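Chitin oligosaccharide binding protein NagB2 (Paenibacillus sp. FPU-7, PDB 7EHU) binds short chitin oligosaccharides, the di- and trisaccharides of N-acetylglucosamine, probably as the extracellular solute-binding component of a sugar uptake system. Local coordinates at residues A[198-202]-A[252-257]; A[257-261]-A[274-278]; A[186-190]-A[246-250]; A[399-404]-A[417-421]. One frame throughout, in Å; residues are numbered along the deposited sequence. Where two conformers were deposited one is given.

Contact 1. Residues A[198-202]-A[252-257]. With NAG (2-acetamido-2-deoxy-beta-D-glucopyranose), chain B.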
loop_
_atom_site.group_PDB
_atom_site.type_symbol
_atom_site.label_atom_id
_atom_site.label_comp_id
_atom_site.label_asym_id
_atom_site.label_seq_id
_atom_site.Cartn_x
_atom_site.Cartn_y
_atom_site.Cartn_z
ATOM N N TRP A 198 8.613 2.937 5.390
ATOM C CA TRP A 198 7.784 2.003 4.636
ATOM C C TRP A 198 7.920 2.236 3.131
ATOM O O TRP A 198 7.748 1.303 2.336
ATOM C CB TRP A 198 6.316 2.125 5.060
ATOM C CG TRP A 198 5.604 3.318 4.491
ATOM C CD1 TRP A 198 5.558 4.582 5.017
ATOM C CD2 TRP A 198 4.872 3.369 3.257
ATOM N NE1 TRP A 198 4.844 5.407 4.186
ATOM C CE2 TRP A 198 4.411 4.686 3.103
ATOM C CE3 TRP A 198 4.560 2.417 2.265
ATOM C CZ2 TRP A 198 3.626 5.063 2.030
ATOM C CZ3 TRP A 198 3.806 2.805 1.204
ATOM C CH2 TRP A 198 3.352 4.117 1.086
ATOM N N ALA A 199 8.207 3.471 2.715
ATOM C CA ALA A 199 8.347 3.750 1.285
ATOM C C ALA A 199 9.580 3.063 0.710
ATOM O O ALA A 199 9.557 2.590 -0.436
ATOM C CB ALA A 199 8.412 5.254 1.065
ATOM N N ILE A 200 10.668 3.014 1.484
ATOM C CA ILE A 200 11.829 2.219 1.092
ATOM C C ILE A 200 11.447 0.749 1.041
ATOM O O ILE A 200 11.864 0.011 0.143
ATOM C CB ILE A 200 13.002 2.451 2.058
ATOM C CG1 ILE A 200 13.451 3.914 2.085
ATOM C CG2 ILE A 200 14.193 1.563 1.673
ATOM C CD1 ILE A 200 14.264 4.274 3.336
ATOM N N ASN A 201 10.651 0.304 2.009
ATOM C CA ASN A 201 10.268 -1.098 2.061
ATOM C C ASN A 201 9.424 -1.541 0.878
ATOM O O ASN A 201 9.386 -2.740 0.591
ATOM C CB ASN A 201 9.578 -1.441 3.381
ATOM C CG ASN A 201 10.568 -1.579 4.535
ATOM O OD1 ASN A 201 11.760 -1.798 4.333
ATOM N ND2 ASN A 201 10.058 -1.477 5.751
ATOM N N MET A 202 8.748 -0.631 0.181
ATOM C CA MET A 202 8.062 -1.054 -1.044
ATOM C C MET A 202 9.068 -1.649 -2.010
ATOM O O MET A 202 8.888 -2.749 -2.544
ATOM C CB MET A 202 7.380 0.152 -1.698
ATOM C CG MET A 202 6.135 0.633 -0.966
ATOM S SD MET A 202 5.101 1.722 -1.998
ATOM C CE MET A 202 6.030 3.257 -1.813
ATOM N N VAL A 252 17.207 10.642 -0.370
ATOM C CA VAL A 252 16.107 9.779 0.065
ATOM C C VAL A 252 15.798 9.954 1.550
ATOM O O VAL A 252 14.627 10.011 1.946
ATOM C CB VAL A 252 16.411 8.313 -0.300
ATOM C CG1 VAL A 252 17.763 7.869 0.246
ATOM C CG2 VAL A 252 15.285 7.383 0.201
ATOM N N LEU A 253 16.829 10.029 2.397
ATOM C CA LEU A 253 16.581 10.102 3.836
ATOM C C LEU A 253 16.207 11.507 4.296
ATOM O O LEU A 253 15.802 11.672 5.453
ATOM C CB LEU A 253 17.776 9.563 4.640
ATOM C CG LEU A 253 18.161 8.106 4.369
ATOM C CD1 LEU A 253 19.346 7.695 5.250
ATOM C CD2 LEU A 253 16.986 7.154 4.603
ATOM N N GLY A 254 16.282 12.501 3.414
ATOM C CA GLY A 254 15.888 13.857 3.734
ATOM C C GLY A 254 14.524 14.243 3.205
ATOM O O GLY A 254 14.129 15.410 3.335
ATOM N N LEU A 255 13.787 13.297 2.619
ATOM C CA LEU A 255 12.519 13.586 1.972
ATOM C C LEU A 255 11.426 12.709 2.550
ATOM O O LEU A 255 11.647 11.525 2.813
ATOM C CB LEU A 255 12.623 13.290 0.478
ATOM C CG LEU A 255 13.584 14.196 -0.285
ATOM C CD1 LEU A 255 13.857 13.592 -1.670
ATOM C CD2 LEU A 255 13.045 15.609 -0.434
ATOM N N LYS A 256 10.242 13.286 2.709
ATOM C CA LYS A 256 9.041 12.539 3.053
ATOM C C LYS A 256 8.541 11.774 1.828
ATOM O O LYS A 256 8.870 12.105 0.687
ATOM C CB LYS A 256 7.948 13.517 3.495
ATOM C CG LYS A 256 8.291 14.426 4.674
ATOM C CD LYS A 256 7.052 15.179 5.198
ATOM C CE LYS A 256 6.287 15.944 4.101
ATOM N NZ LYS A 256 5.661 17.201 4.621
ATOM N N TYR A 257 7.702 10.767 2.089
ATOM C CA TYR A 257 7.111 9.958 1.023
ATOM C C TYR A 257 6.560 10.836 -0.089
ATOM O O TYR A 257 6.853 10.617 -1.265
ATOM C CB TYR A 257 5.975 9.118 1.625
ATOM C CG TYR A 257 5.137 8.347 0.652
ATOM C CD1 TYR A 257 5.706 7.470 -0.250
ATOM C CD2 TYR A 257 3.760 8.476 0.668
ATOM C CE1 TYR A 257 4.923 6.742 -1.125
ATOM C CE2 TYR A 257 2.963 7.764 -0.189
ATOM C CZ TYR A 257 3.547 6.879 -1.071
ATOM O OH TYR A 257 2.708 6.151 -1.885
HETATM C C1 NAG B . 0.319 1.350 2.196
HETATM C C2 NAG B . 1.016 1.036 3.497
HETATM C C3 NAG B . 2.049 -0.073 3.303
HETATM C C4 NAG B . 1.400 -1.291 2.656
HETATM C C5 NAG B . 0.682 -0.890 1.371
HETATM C C6 NAG B . -0.078 -2.029 0.724
HETATM C C7 NAG B . 1.216 2.756 5.231
HETATM C C8 NAG B . 1.982 3.960 5.709
HETATM N N2 NAG B . 1.632 2.214 4.084
HETATM O O3 NAG B . 2.595 -0.398 4.575
HETATM O O4 NAG B . 2.363 -2.284 2.315
HETATM O O5 NAG B . -0.255 0.161 1.659
HETATM O O6 NAG B . -1.075 -2.556 1.586
HETATM O O7 NAG B . 0.269 2.288 5.864
#
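An aromatic residue that meets a sugar can be backed by a second ring, as the loop 252-257 does for the helical segment 198-202. The loop starts as a short 3-10 turn. Val252 directs its CA-to-CB bond at the helix, and its CG2 lies 4.4 Å from CG1 of Ile200; at Leu253 the side chain sets off sideways, yet CD2 comes within 4.2 Å of Ile200 CD1. These loose aliphatic touches extend a layer in which Ile200 also meets Val404 of helix 394-408. Then the chain swings away from the helix, and Lys256 holds the N-cap position right before helix 257-265. The setting is the ligand pocket of a periplasmic-binding-protein-type fold, where Trp198 belongs to the glycan site: its CE3 is 3.5 Å from N2 of NAG (chain B), which lies over one face of the indole. Tyr257 returns to the helix and provides the largest share of the loop's buried area. The edge of Trp198 points at the face of the phenol in an edge-to-face pair, centroids 4.5 Å apart and planes at 55°, with Trp198 CH2 3.5 Å from Tyr257 CZ. Ala199 CB, 3.7 Å from Tyr257 CD1, and Met202 CE, 3.7 Å from Tyr257 CE1, approach the same ring obliquely, while its hydroxyl is hydrogen-bonded to Asp274 and Trp277.

Contact 2. Residues A[257-261]-A[274-278]. With NAG (2-acetamido-2-deoxy-beta-D-glucopyranose), chain C; NAG (2-acetamido-2-deoxy-beta-D-glucopyranose), chain D; NAG (2-acetamido-2-deoxy-beta-D-glucopyranose), chain B.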
loop_
_atom_site.group_PDB
_atom_site.type_symbol
_atom_site.label_atom_id
_atom_site.label_comp_id
_atom_site.label_asym_id
_atom_site.label_seq_id
_atom_site.Cartn_x
_atom_site.Cartn_y
_atom_site.Cartn_z
ATOM N N TYR A 257 7.702 10.767 2.089
ATOM C CA TYR A 257 7.111 9.958 1.023
ATOM C C TYR A 257 6.560 10.836 -0.089
ATOM O O TYR A 257 6.853 10.617 -1.265
ATOM C CB TYR A 257 5.975 9.118 1.625
ATOM C CG TYR A 257 5.137 8.347 0.652
ATOM C CD1 TYR A 257 5.706 7.470 -0.250
ATOM C CD2 TYR A 257 3.760 8.476 0.668
ATOM C CE1 TYR A 257 4.923 6.742 -1.125
ATOM C CE2 TYR A 257 2.963 7.764 -0.189
ATOM C CZ TYR A 257 3.547 6.879 -1.071
ATOM O OH TYR A 257 2.708 6.151 -1.885
ATOM N N SER A 258 5.726 11.814 0.271
ATOM C CA SER A 258 5.067 12.638 -0.738
ATOM C C SER A 258 6.055 13.526 -1.487
ATOM O O SER A 258 5.807 13.896 -2.649
ATOM C CB SER A 258 3.992 13.488 -0.076
ATOM O OG SER A 258 4.566 14.361 0.889
ATOM N N GLU A 259 7.181 13.863 -0.858
ATOM C CA GLU A 259 8.207 14.638 -1.545
ATOM C C GLU A 259 8.954 13.786 -2.557
ATOM O O GLU A 259 9.330 14.289 -3.621
ATOM C CB GLU A 259 9.152 15.240 -0.502
ATOM C CG GLU A 259 8.480 16.334 0.359
ATOM C CD GLU A 259 9.298 16.784 1.575
ATOM O OE1 GLU A 259 10.178 16.053 2.025
ATOM O OE2 GLU A 259 9.015 17.895 2.075
ATOM N N GLY A 260 9.143 12.492 -2.272
ATOM C CA GLY A 260 9.651 11.587 -3.288
ATOM C C GLY A 260 8.712 11.478 -4.474
ATOM O O GLY A 260 9.147 11.472 -5.626
ATOM N N GLN A 261 7.405 11.402 -4.208
ATOM C CA GLN A 261 6.436 11.354 -5.295
ATOM C C GLN A 261 6.534 12.612 -6.150
ATOM O O GLN A 261 6.548 12.527 -7.384
ATOM C CB GLN A 261 5.024 11.203 -4.732
ATOM C CG GLN A 261 4.768 9.867 -4.061
ATOM C CD GLN A 261 3.376 9.777 -3.486
ATOM O OE1 GLN A 261 2.871 10.770 -2.950
ATOM N NE2 GLN A 261 2.729 8.629 -3.625
ATOM N N ASP A 274 6.103 2.614 -6.534
ATOM C CA ASP A 274 5.006 3.051 -5.685
ATOM C C ASP A 274 3.779 2.201 -5.951
ATOM O O ASP A 274 3.722 1.428 -6.916
ATOM C CB ASP A 274 4.701 4.539 -5.929
ATOM C CG ASP A 274 4.257 5.277 -4.682
ATOM O OD1 ASP A 274 3.625 4.656 -3.789
ATOM O OD2 ASP A 274 4.463 6.493 -4.630
ATOM N N GLY A 275 2.796 2.349 -5.059
ATOM C CA GLY A 275 1.530 1.697 -5.226
ATOM C C GLY A 275 0.614 2.425 -6.179
ATOM O O GLY A 275 0.772 3.615 -6.458
ATOM N N SER A 276 -0.386 1.694 -6.665
ATOM C CA SER A 276 -1.270 2.222 -7.700
ATOM C C SER A 276 -2.162 3.325 -7.180
ATOM O O SER A 276 -2.739 4.064 -7.986
ATOM C CB SER A 276 -2.026 1.106 -8.400
ATOM O OG SER A 276 -2.617 0.222 -7.473
ATOM N N TRP A 277 -2.236 3.493 -5.862
ATOM C CA TRP A 277 -2.950 4.618 -5.250
ATOM C C TRP A 277 -2.251 5.953 -5.485
ATOM O O TRP A 277 -2.829 6.995 -5.163
ATOM C CB TRP A 277 -3.106 4.352 -3.727
ATOM C CG TRP A 277 -1.752 4.276 -3.060
ATOM C CD1 TRP A 277 -0.906 5.319 -2.784
ATOM C CD2 TRP A 277 -1.048 3.091 -2.655
ATOM N NE1 TRP A 277 0.272 4.868 -2.254
ATOM C CE2 TRP A 277 0.210 3.498 -2.165
ATOM C CE3 TRP A 277 -1.364 1.730 -2.662
ATOM C CZ2 TRP A 277 1.151 2.587 -1.704
ATOM C CZ3 TRP A 277 -0.432 0.829 -2.197
ATOM C CH2 TRP A 277 0.808 1.260 -1.714
ATOM N N ALA A 278 -1.056 5.938 -6.083
ATOM C CA ALA A 278 -0.334 7.167 -6.406
ATOM C C ALA A 278 -0.731 7.744 -7.756
ATOM O O ALA A 278 -0.320 8.860 -8.082
ATOM C CB ALA A 278 1.178 6.885 -6.434
HETATM C C1 NAG C . -5.627 8.472 -2.235
HETATM C C2 NAG C . -4.161 8.579 -1.777
HETATM C C3 NAG C . -3.628 7.222 -1.336
HETATM C C4 NAG C . -4.620 6.467 -0.458
HETATM C C5 NAG C . -6.032 6.546 -1.020
HETATM C C6 NAG C . -7.071 5.936 -0.114
HETATM C C7 NAG C . -2.732 10.265 -2.902
HETATM C C8 NAG C . -1.952 10.571 -4.155
HETATM N N2 NAG C . -3.351 9.080 -2.877
HETATM O O1 NAG C . -6.145 9.725 -2.514
HETATM O O3 NAG C . -2.381 7.431 -0.676
HETATM O O4 NAG C . -4.302 5.077 -0.520
HETATM O O5 NAG C . -6.395 7.912 -1.227
HETATM O O6 NAG C . -6.932 6.387 1.222
HETATM O O7 NAG C . -2.773 11.041 -1.946
HETATM C C1 NAG D . -3.622 4.492 0.580
HETATM C C2 NAG D . -3.741 2.993 0.370
HETATM C C3 NAG D . -2.849 2.232 1.347
HETATM C C4 NAG D . -1.436 2.796 1.377
HETATM C C5 NAG D . -1.514 4.301 1.597
HETATM C C6 NAG D . -0.179 5.003 1.585
HETATM C C7 NAG D . -5.973 2.295 -0.457
HETATM C C8 NAG D . -7.358 1.913 -0.045
HETATM N N2 NAG D . -5.124 2.571 0.543
HETATM O O3 NAG D . -2.858 0.868 0.956
HETATM O O4 NAG D . -0.726 2.237 2.479
HETATM O O5 NAG D . -2.288 4.878 0.538
HETATM O O6 NAG D . -0.330 6.385 1.892
HETATM O O7 NAG D . -5.638 2.330 -1.638
HETATM C C1 NAG B . 0.319 1.350 2.196
HETATM C C2 NAG B . 1.016 1.036 3.497
HETATM C C3 NAG B . 2.049 -0.073 3.303
HETATM C C4 NAG B . 1.400 -1.291 2.656
HETATM C C5 NAG B . 0.682 -0.890 1.371
HETATM C C6 NAG B . -0.078 -2.029 0.724
HETATM C C7 NAG B . 1.216 2.756 5.231
HETATM C C8 NAG B . 1.982 3.960 5.709
HETATM N N2 NAG B . 1.632 2.214 4.084
HETATM O O3 NAG B . 2.595 -0.398 4.575
HETATM O O4 NAG B . 2.363 -2.284 2.315
HETATM O O5 NAG B . -0.255 0.161 1.659
HETATM O O6 NAG B . -1.075 -2.556 1.586
HETATM O O7 NAG B . 0.269 2.288 5.864
#
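The glycan pocket of this solute-binding protein is lined by Trp277, and behind it a second shell of polar side chains holds the indole by its NE1. The first turn of helix 257-265 faces the end of strand 271-275, after which residues 276-278 form a 3-10 turn. Tyr257 OH is the relay: it accepts a hydrogen bond from Trp277 NE1 at 2.8 Å and donates one to Asp274 OD1 at 2.6 Å, both partners lying near the plane of the phenol ring. One turn on, Gln261 NE2 donates to Asp274 OD2 at 2.9 Å, so each carboxylate oxygen is engaged by the helix; OD1 also receives Gly275 N at 2.8 Å. Gly275 suits its place, since a CB there would run into Trp277 CH2. Thus oriented, the indole offers one face to NAG (chain D), with Trp277 CD1 3.6 Å from its O5, while Trp277 CH2 lies 3.7 Å from O5 of NAG (chain B). The phenol ring also meets Trp198, another pocket residue. The backbone takes part in binding as well: N2 of NAG (chain C) donates a nearly straight hydrogen bond, 3.1 Å long, to Trp277 O.

Contact 3. Residues A[186-190]-A[246-250]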
loop_
_atom_site.group_PDB
_atom_site.type_symbol
_atom_site.label_atom_id
_atom_site.label_comp_id
_atom_site.label_asym_id
_atom_site.label_seq_id
_atom_site.Cartn_x
_atom_site.Cartn_y
_atom_site.Cartn_z
ATOM N N THR A 186 18.562 11.879 -12.193
ATOM C CA THR A 186 18.349 11.086 -10.980
ATOM C C THR A 186 17.492 9.873 -11.340
ATOM O O THR A 186 16.352 10.048 -11.785
ATOM C CB THR A 186 17.635 11.920 -9.919
ATOM O OG1 THR A 186 18.375 13.115 -9.667
ATOM C CG2 THR A 186 17.469 11.142 -8.610
ATOM N N PRO A 187 17.991 8.647 -11.214
ATOM C CA PRO A 187 17.220 7.530 -11.778
ATOM C C PRO A 187 15.936 7.196 -11.039
ATOM O O PRO A 187 14.890 7.059 -11.684
ATOM C CB PRO A 187 18.227 6.371 -11.810
ATOM C CG PRO A 187 19.573 7.080 -11.902
ATOM C CD PRO A 187 19.383 8.237 -10.943
ATOM N N ILE A 188 15.985 7.073 -9.711
ATOM C CA ILE A 188 14.866 6.568 -8.914
ATOM C C ILE A 188 14.532 7.577 -7.820
ATOM O O ILE A 188 15.358 7.840 -6.937
ATOM C CB ILE A 188 15.182 5.206 -8.268
ATOM C CG1 ILE A 188 15.598 4.161 -9.303
ATOM C CG2 ILE A 188 13.984 4.712 -7.465
ATOM C CD1 ILE A 188 16.205 2.904 -8.720
ATOM N N ALA A 189 13.327 8.143 -7.885
ATOM C CA ALA A 189 12.806 8.955 -6.793
ATOM C C ALA A 189 12.379 8.071 -5.635
ATOM O O ALA A 189 11.848 6.978 -5.830
ATOM C CB ALA A 189 11.595 9.743 -7.280
ATOM N N LEU A 190 12.596 8.554 -4.412
ATOM C CA LEU A 190 12.136 7.829 -3.242
ATOM C C LEU A 190 12.233 8.808 -2.062
ATOM O O LEU A 190 13.287 9.420 -1.834
ATOM C CB LEU A 190 13.052 6.637 -2.999
ATOM C CG LEU A 190 12.442 5.463 -2.218
ATOM C CD1 LEU A 190 13.344 4.203 -2.371
ATOM C CD2 LEU A 190 11.917 5.682 -0.866
ATOM N N GLY A 246 24.249 5.689 -6.724
ATOM C CA GLY A 246 23.542 6.922 -7.017
ATOM C C GLY A 246 22.270 6.737 -7.815
ATOM O O GLY A 246 21.741 7.702 -8.378
ATOM N N TYR A 247 21.741 5.520 -7.871
ATOM C CA TYR A 247 20.512 5.280 -8.616
ATOM C C TYR A 247 19.288 5.711 -7.808
ATOM O O TYR A 247 18.374 6.324 -8.353
ATOM C CB TYR A 247 20.447 3.815 -9.050
ATOM C CG TYR A 247 21.573 3.330 -9.966
ATOM C CD1 TYR A 247 22.257 4.204 -10.811
ATOM C CD2 TYR A 247 21.915 1.984 -10.014
ATOM C CE1 TYR A 247 23.247 3.750 -11.666
ATOM C CE2 TYR A 247 22.910 1.522 -10.859
ATOM C CZ TYR A 247 23.575 2.418 -11.677
ATOM O OH TYR A 247 24.553 2.011 -12.554
ATOM N N ILE A 248 19.260 5.425 -6.507
ATOM C CA ILE A 248 18.268 6.007 -5.611
ATOM C C ILE A 248 18.698 7.435 -5.282
ATOM O O ILE A 248 19.879 7.692 -5.034
ATOM C CB ILE A 248 18.117 5.148 -4.341
ATOM C CG1 ILE A 248 17.461 3.807 -4.672
ATOM C CG2 ILE A 248 17.303 5.877 -3.277
ATOM C CD1 ILE A 248 17.579 2.738 -3.560
ATOM N N ASP A 249 17.750 8.383 -5.330
ATOM C CA ASP A 249 17.974 9.797 -5.015
ATOM C C ASP A 249 18.852 9.915 -3.770
ATOM O O ASP A 249 18.490 9.393 -2.716
ATOM C CB ASP A 249 16.622 10.461 -4.746
ATOM C CG ASP A 249 16.710 11.964 -4.568
ATOM O OD1 ASP A 249 17.806 12.500 -4.325
ATOM O OD2 ASP A 249 15.645 12.615 -4.679
ATOM N N PRO A 250 20.011 10.585 -3.847
ATOM C CA PRO A 250 20.866 10.700 -2.652
ATOM C C PRO A 250 20.192 11.371 -1.490
ATOM O O PRO A 250 20.683 11.234 -0.366
ATOM C CB PRO A 250 22.065 11.540 -3.128
ATOM C CG PRO A 250 21.584 12.257 -4.334
ATOM C CD PRO A 250 20.616 11.278 -4.999
HETATM O O HOH W 1 13.322 11.332 -4.122
#
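Two backbone hydrogen bonds around a single residue join these segments: Ile188 N donates to Tyr247 O at 2.8 Å, and Asp249 N donates to Ile188 O at 2.9 Å. They make one isolated bridge between Ile188 and Ile248, whose CA atoms stand 4.8 Å apart. A water continues the link where direct bonding stops, accepting from Leu190 N at 2.9 Å and donating to Asp249 OD2 at 2.7 Å; the other carboxylate oxygen of Asp249 turns to Asn251 N. Around this polar seam the side chains close in. Ile188 CD1 lies 4.3 Å from Ile248 CG1, and Leu190 CB is equally far from Ile248 CG2, with Leu239 and Leu242 of helix 230-244 packed on Ile248. At the other end, Pro187 CG sits 4.1 Å from Tyr247 CD1, and Thr186 CG2 comes within 4.0 Å of Asp249 CB. Gly246 ends helix 230-244 in a Schellman motif, its positive phi turning the chain toward the bridge. The general lesson is one of edges: the short, weakly bonded strand 188-189, beside strand 271-275 in parallel, uses its opposite backbone edge to hold the loop leaving helix 230-244, an isolated beta bridge at the margin of an alpha/beta fold.

Contact 4. Residues A[399-404]-A[417-421]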
loop_
_atom_site.group_PDB
_atom_site.type_symbol
_atom_site.label_atom_id
_atom_site.label_comp_id
_atom_site.label_asym_id
_atom_site.label_seq_id
_atom_site.Cartn_x
_atom_site.Cartn_y
_atom_site.Cartn_z
ATOM N N THR A 399 10.741 -2.518 12.734
ATOM C CA THR A 399 12.179 -2.745 12.781
ATOM C C THR A 399 12.781 -2.728 11.380
ATOM O O THR A 399 13.882 -2.196 11.179
ATOM C CB THR A 399 12.463 -4.067 13.490
ATOM O OG1 THR A 399 11.935 -4.025 14.821
ATOM C CG2 THR A 399 13.955 -4.333 13.588
ATOM N N LEU A 400 12.092 -3.308 10.389
ATOM C CA LEU A 400 12.627 -3.252 9.029
ATOM C C LEU A 400 12.687 -1.817 8.524
ATOM O O LEU A 400 13.656 -1.426 7.867
ATOM C CB LEU A 400 11.815 -4.119 8.073
ATOM C CG LEU A 400 12.418 -4.252 6.676
ATOM C CD1 LEU A 400 13.777 -4.956 6.701
ATOM C CD2 LEU A 400 11.466 -4.974 5.745
ATOM N N GLU A 401 11.655 -1.015 8.806
ATOM C CA GLU A 401 11.657 0.397 8.415
ATOM C C GLU A 401 12.892 1.116 8.941
ATOM O O GLU A 401 13.594 1.809 8.191
ATOM C CB GLU A 401 10.390 1.086 8.932
ATOM C CG GLU A 401 9.148 0.602 8.260
ATOM C CD GLU A 401 7.861 1.066 8.914
ATOM O OE1 GLU A 401 7.907 1.868 9.886
ATOM O OE2 GLU A 401 6.787 0.633 8.459
ATOM N N GLN A 402 13.154 0.985 10.241
ATOM C CA GLN A 402 14.353 1.594 10.813
ATOM C C GLN A 402 15.608 1.048 10.160
ATOM O O GLN A 402 16.566 1.796 9.904
ATOM C CB GLN A 402 14.431 1.269 12.311
ATOM C CG GLN A 402 13.400 1.920 13.205
ATOM C CD GLN A 402 13.248 3.409 12.982
ATOM O OE1 GLN A 402 12.204 3.872 12.529
ATOM N NE2 GLN A 402 14.286 4.172 13.321
ATOM N N SER A 403 15.653 -0.274 9.966
ATOM C CA SER A 403 16.856 -0.920 9.451
ATOM C C SER A 403 17.176 -0.489 8.030
ATOM O O SER A 403 18.350 -0.280 7.700
ATOM C CB SER A 403 16.755 -2.445 9.554
ATOM O OG SER A 403 16.512 -2.864 10.892
ATOM N N VAL A 404 16.159 -0.356 7.164
ATOM C CA VAL A 404 16.458 0.034 5.786
ATOM C C VAL A 404 16.874 1.499 5.720
ATOM O O VAL A 404 17.682 1.883 4.874
ATOM C CB VAL A 404 15.328 -0.284 4.785
ATOM C CG1 VAL A 404 15.086 -1.795 4.669
ATOM C CG2 VAL A 404 14.018 0.479 5.093
ATOM N N LEU A 417 21.882 -6.038 8.816
ATOM C CA LEU A 417 20.439 -5.849 8.735
ATOM C C LEU A 417 19.704 -7.179 8.887
ATOM O O LEU A 417 18.768 -7.291 9.686
ATOM C CB LEU A 417 20.064 -5.172 7.415
ATOM C CG LEU A 417 18.558 -4.923 7.210
ATOM C CD1 LEU A 417 18.317 -3.628 6.447
ATOM C CD2 LEU A 417 17.882 -6.083 6.526
ATOM N N VAL A 418 20.098 -8.198 8.117
ATOM C CA VAL A 418 19.329 -9.438 8.178
ATOM C C VAL A 418 19.510 -10.109 9.540
ATOM O O VAL A 418 18.591 -10.768 10.035
ATOM C CB VAL A 418 19.615 -10.387 6.995
ATOM C CG1 VAL A 418 19.140 -9.772 5.652
ATOM C CG2 VAL A 418 21.099 -10.782 6.921
ATOM N N GLU A 419 20.683 -9.950 10.169
ATOM C CA GLU A 419 20.895 -10.484 11.515
ATOM C C GLU A 419 19.947 -9.822 12.515
ATOM O O GLU A 419 19.303 -10.499 13.333
ATOM C CB GLU A 419 22.369 -10.285 11.923
ATOM C CG GLU A 419 22.725 -10.692 13.350
ATOM C CD GLU A 419 24.129 -10.247 13.796
ATOM O OE1 GLU A 419 24.456 -9.040 13.742
ATOM O OE2 GLU A 419 24.910 -11.119 14.216
ATOM N N LYS A 420 19.854 -8.491 12.459
ATOM C CA LYS A 420 18.948 -7.751 13.332
ATOM C C LYS A 420 17.499 -8.152 13.079
ATOM O O LYS A 420 16.720 -8.340 14.021
ATOM C CB LYS A 420 19.169 -6.253 13.092
ATOM C CG LYS A 420 18.324 -5.273 13.900
ATOM C CD LYS A 420 18.651 -3.834 13.465
ATOM C CE LYS A 420 17.678 -2.797 14.018
ATOM N NZ LYS A 420 17.689 -1.494 13.240
ATOM N N MET A 421 17.133 -8.330 11.814
ATOM C CA MET A 421 15.765 -8.709 11.476
ATOM C C MET A 421 15.429 -10.092 11.987
ATOM O O MET A 421 14.335 -10.313 12.509
ATOM C CB MET A 421 15.568 -8.629 9.971
ATOM C CG MET A 421 15.454 -7.246 9.395
ATOM S SD MET A 421 14.249 -6.175 10.262
ATOM C CE MET A 421 12.802 -7.084 10.189
#
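An antiparallel helical hairpin near the C-terminus, formed by helices 394-408 and 414-430, shows how rotamer choice fills the gap between two helices. The axes of segments 399-404 and 417-421 approach to 10.3 Å and run at 163°. Ser403 faces Leu417 at the closest CA pair, 6.1 Å; being small, it admits the leucine, whose chi1 of 180° extends the side chain and whose chi2, at 145°, lies between wells, with CD1 3.7 Å from Ser403 CB and 4.1 Å from Val404 CG1. Met421 behaves otherwise. Its three chi angles are all m, so the chain folds back and carries the sulfur across: SD sits 3.6 Å from Leu400 CA and 3.8 Å from Thr399 CG2, and CE is 3.8 Å from Leu400 CB. Leu400, t at chi1 and p at chi2, brings CD1 to 4.3 Å from Leu417 CD2; Phe236 of helix 230-244 packs against both leucines. Lys420, partly exposed, is fully extended, all four chi angles t, and its amine reaches beyond the apolar seam, where it also forms a salt bridge with Glu406. With chi1 m, Ser403 OG accepts from Lys420 NZ at 3.0 Å and donates to Thr399 O, one turn back in its own helix, at 2.7 Å.

Burial alone does not dictate chemistry, as these four contacts make plain. All are mainly buried, but contacts 1 and 2 lie nearest the centre of the chain and both touch the bound glycan, whereas the centres of contacts 3 and 4 lie about 21 and 20 Å from that centre. Tyr257 belongs to both inner contacts: its ring serves the apolar packing of contact 1, its hydroxyl the side-chain hydrogen bonds of contact 2. Contact 3 relies on backbone bonds instead, and its strand neighbours the strand of contact 2. Leu190 meets Ile200 between contacts 3 and 1; Ile200 and Asn201 of contact 1 touch Val404 of contact 4, the only contact with an exposed touching residue, Gln402. Contact 4 touches neither contact 2 nor contact 3.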